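Local coordinates for beta-lactamase Rm3 (Uncultured bacterium, PDB 5IQK) that hydrolyses the amide bond of the beta-lactam ring of antibiotics as a subclass B3 metallo-beta-lactamase, using two zinc ions, at the zinc ion site. Coordinates in Å, arbitrary orientation; residue numbers count along the deposited sequence, not the author numbering.

The zinc ion site. Residues 10, 31, 77, 79, 81-82, 116, 118, 155-156, 179-180, 182, 223. With ZN (zinc ion), chain B; ZN (zinc ion), chain C.
Water 2 is the best-held polar atom of this dinuclear zinc centre: both metals grip it, its O lying 1.9 Å from ZN (chain B), and Asp81 OD1 adds a longer contact, so the bridge is fixed from three sides. ZN (chain B) takes His77 NE2, His79 ND1 and His155 NE2 in a nearly trigonal bipyramidal shell; ZN (chain C) takes Asp81 OD2, His82 NE2 and His223 NE2. ZN (chain B) and ZN (chain C) lie 3.5 Å apart. Water 1 also bridges them, more loosely, its O 2.6 Å from ZN (chain B), and the hydroxyl Ser180 OG steadies it. Asp81 divides its carboxylate, OD2 bound to metal and OD1 turned to the bridging water; with CG tucked between backbone N and carbonyl carbon (chi1 55°), the carboxylate is brought to ZN (chain C).

A second shell fixes the ring rotations around ZN (chain B). His79 NE2 sends an almost straight bond, in its ring plane, to the syn lone pair of Asp116 OD2 at 2.7 Å, while the backbone amide Gln118 N holds the anti lone pair of that oxygen. On His77, ND1 reaches the syn lone pair of Asp179 OD1 at 2.6 Å, more bent and tilted from the ring plane; the backbone amide Ser180 N meets this same oxygen from above the carboxylate plane. His155, with CG anti to the backbone N (chi1 169°), directs ND1 in plane to the backbone carbonyl Asn182 O at 2.9 Å. The carboxylates probably make the bound imidazoles more electron-rich. Thr156 CG2 packs over one face of His79, and His223 CE1 approaches one face of Trp10 toward its rim.

Shared by two cations, water 2 is probably ionised to hydroxide, the expected nucleophile on the beta-lactam carbonyl carbon; the HXHXDH motif (His77, His79, Asp81, His82) with His155 and His223 thus forms the hydrolytic centre by which Rm3 inactivates beta-lactams, the likely basis of the resistance it confers.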
loop_
_atom_site.group_PDB
_atom_site.type_symbol
_atom_site.label_atom_id
_atom_site.label_comp_id
_atom_site.label_asym_id
_atom_site.label_seq_id
_atom_site.Cartn_x
_atom_site.Cartn_y
_atom_site.Cartn_z
ATOM N N TRP A 10 1.582 -13.824 5.602
ATOM C CA TRP A 10 1.711 -12.528 4.934
ATOM C C TRP A 10 3.153 -12.240 4.503
ATOM O O TRP A 10 3.377 -11.628 3.452
ATOM C CB TRP A 10 1.211 -11.411 5.844
ATOM C CG TRP A 10 -0.309 -11.368 5.980
ATOM C CD1 TRP A 10 -1.218 -12.184 5.369
ATOM C CD2 TRP A 10 -1.065 -10.453 6.783
ATOM N NE1 TRP A 10 -2.507 -11.830 5.748
ATOM C CE2 TRP A 10 -2.431 -10.765 6.607
ATOM C CE3 TRP A 10 -0.716 -9.414 7.644
ATOM C CZ2 TRP A 10 -3.450 -10.063 7.262
ATOM C CZ3 TRP A 10 -1.728 -8.715 8.290
ATOM C CH2 TRP A 10 -3.073 -9.039 8.088
ATOM N N LEU A 31 1.842 -9.184 1.415
ATOM C CA LEU A 31 2.048 -7.749 1.659
ATOM C C LEU A 31 2.819 -7.123 0.503
ATOM O O LEU A 31 3.930 -7.563 0.201
ATOM C CB LEU A 31 2.820 -7.537 2.961
ATOM C CG LEU A 31 2.178 -8.081 4.240
ATOM C CD1 LEU A 31 3.189 -8.046 5.375
ATOM C CD2 LEU A 31 0.939 -7.267 4.578
ATOM N N HIS A 77 -0.738 3.093 4.592
ATOM C CA HIS A 77 -1.297 3.441 5.911
ATOM C C HIS A 77 -0.438 2.906 7.060
ATOM O O HIS A 77 0.497 2.127 6.851
ATOM C CB HIS A 77 -2.758 2.973 6.047
ATOM C CG HIS A 77 -2.966 1.483 6.063
ATOM N ND1 HIS A 77 -2.979 0.720 4.914
ATOM C CD2 HIS A 77 -3.281 0.632 7.076
ATOM C CE1 HIS A 77 -3.237 -0.541 5.222
ATOM N NE2 HIS A 77 -3.420 -0.622 6.524
ATOM N N HIS A 79 -0.650 0.904 9.704
ATOM C CA HIS A 79 -0.618 -0.401 10.351
ATOM C C HIS A 79 0.744 -1.049 10.228
ATOM O O HIS A 79 1.445 -0.839 9.235
ATOM C CB HIS A 79 -1.676 -1.323 9.768
ATOM C CG HIS A 79 -3.064 -1.038 10.253
ATOM N ND1 HIS A 79 -4.177 -1.387 9.527
ATOM C CD2 HIS A 79 -3.519 -0.449 11.388
ATOM C CE1 HIS A 79 -5.265 -1.044 10.196
ATOM N NE2 HIS A 79 -4.895 -0.461 11.324
ATOM N N ASP A 81 1.777 -3.882 9.379
ATOM C CA ASP A 81 2.095 -4.750 8.247
ATOM C C ASP A 81 2.400 -3.971 6.964
ATOM O O ASP A 81 2.666 -4.594 5.933
ATOM C CB ASP A 81 0.965 -5.761 7.981
ATOM C CG ASP A 81 -0.394 -5.092 7.770
ATOM O OD1 ASP A 81 -0.688 -4.139 8.513
ATOM O OD2 ASP A 81 -1.166 -5.521 6.875
ATOM N N HIS A 82 2.364 -2.632 7.025
ATOM C CA HIS A 82 2.778 -1.786 5.891
ATOM C C HIS A 82 3.869 -0.801 6.315
ATOM O O HIS A 82 4.707 -0.377 5.506
ATOM C CB HIS A 82 1.552 -1.047 5.312
ATOM C CG HIS A 82 0.432 -1.971 4.945
ATOM N ND1 HIS A 82 0.391 -2.647 3.743
ATOM C CD2 HIS A 82 -0.634 -2.405 5.656
ATOM C CE1 HIS A 82 -0.672 -3.430 3.716
ATOM N NE2 HIS A 82 -1.315 -3.303 4.864
ATOM N N ASP A 116 -8.010 4.394 15.353
ATOM C CA ASP A 116 -7.749 3.274 14.453
ATOM C C ASP A 116 -8.672 2.111 14.790
ATOM O O ASP A 116 -8.862 1.780 15.970
ATOM C CB ASP A 116 -6.292 2.844 14.542
ATOM C CG ASP A 116 -5.860 1.993 13.361
ATOM O OD1 ASP A 116 -5.131 2.522 12.498
ATOM O OD2 ASP A 116 -6.247 0.800 13.298
ATOM N N GLN A 118 -8.042 -0.806 14.653
ATOM C CA GLN A 118 -7.257 -1.835 15.330
ATOM C C GLN A 118 -6.366 -1.298 16.456
ATOM O O GLN A 118 -5.396 -1.948 16.865
ATOM C CB GLN A 118 -6.435 -2.615 14.303
ATOM C CG GLN A 118 -7.330 -3.261 13.259
ATOM C CD GLN A 118 -6.570 -4.089 12.243
ATOM O OE1 GLN A 118 -6.736 -3.899 11.032
ATOM N NE2 GLN A 118 -5.761 -5.022 12.723
ATOM N N HIS A 155 -10.377 2.179 6.098
ATOM C CA HIS A 155 -9.733 1.064 6.777
ATOM C C HIS A 155 -8.891 1.613 7.926
ATOM O O HIS A 155 -8.784 0.983 8.984
ATOM C CB HIS A 155 -8.896 0.253 5.770
ATOM C CG HIS A 155 -7.983 -0.759 6.387
ATOM N ND1 HIS A 155 -8.398 -2.029 6.737
ATOM C CD2 HIS A 155 -6.659 -0.707 6.675
ATOM C CE1 HIS A 155 -7.375 -2.702 7.237
ATOM N NE2 HIS A 155 -6.304 -1.927 7.193
ATOM N N THR A 156 -8.300 2.790 7.708
ATOM C CA THR A 156 -7.708 3.622 8.771
ATOM C C THR A 156 -8.028 5.075 8.437
ATOM O O THR A 156 -8.362 5.380 7.285
ATOM C CB THR A 156 -6.177 3.470 8.897
ATOM O OG1 THR A 156 -5.551 4.000 7.725
ATOM C CG2 THR A 156 -5.769 2.015 9.068
ATOM N N ASP A 179 -4.582 1.564 -1.529
ATOM C CA ASP A 179 -4.548 1.199 -0.133
ATOM C C ASP A 179 -5.670 0.217 0.189
ATOM O O ASP A 179 -6.656 0.109 -0.546
ATOM C CB ASP A 179 -4.669 2.438 0.758
ATOM C CG ASP A 179 -4.305 2.138 2.201
ATOM O OD1 ASP A 179 -3.616 1.105 2.438
ATOM O OD2 ASP A 179 -4.713 2.906 3.085
ATOM N N SER A 180 -5.508 -0.493 1.294
ATOM C CA SER A 180 -6.606 -1.277 1.870
ATOM C C SER A 180 -7.823 -0.403 2.079
ATOM O O SER A 180 -7.696 0.702 2.595
ATOM C CB SER A 180 -6.188 -1.876 3.215
ATOM O OG SER A 180 -5.055 -2.707 3.069
ATOM N N ASN A 182 -10.755 -2.300 3.127
ATOM C CA ASN A 182 -11.623 -3.308 3.705
ATOM C C ASN A 182 -12.010 -2.947 5.141
ATOM O O ASN A 182 -11.158 -2.604 5.970
ATOM C CB ASN A 182 -10.972 -4.704 3.628
ATOM C CG ASN A 182 -9.603 -4.793 4.322
ATOM O OD1 ASN A 182 -8.820 -3.839 4.349
ATOM N ND2 ASN A 182 -9.307 -5.973 4.861
ATOM N N HIS A 223 -2.623 -5.262 -0.006
ATOM C CA HIS A 223 -2.595 -6.722 0.149
ATOM C C HIS A 223 -2.799 -7.308 -1.246
ATOM O O HIS A 223 -3.886 -7.173 -1.811
ATOM C CB HIS A 223 -3.682 -7.203 1.136
ATOM C CG HIS A 223 -3.377 -6.895 2.569
ATOM N ND1 HIS A 223 -2.978 -7.858 3.474
ATOM C CD2 HIS A 223 -3.424 -5.730 3.255
ATOM C CE1 HIS A 223 -2.770 -7.294 4.650
ATOM N NE2 HIS A 223 -3.052 -6.005 4.548
HETATM ZN ZN ZN B . -4.311 -2.135 7.622
HETATM ZN ZN ZN C . -2.551 -4.537 5.854
HETATM O O HOH W 1 -4.675 -3.532 5.491
HETATM O O HOH W 2 -3.636 -3.907 7.548
#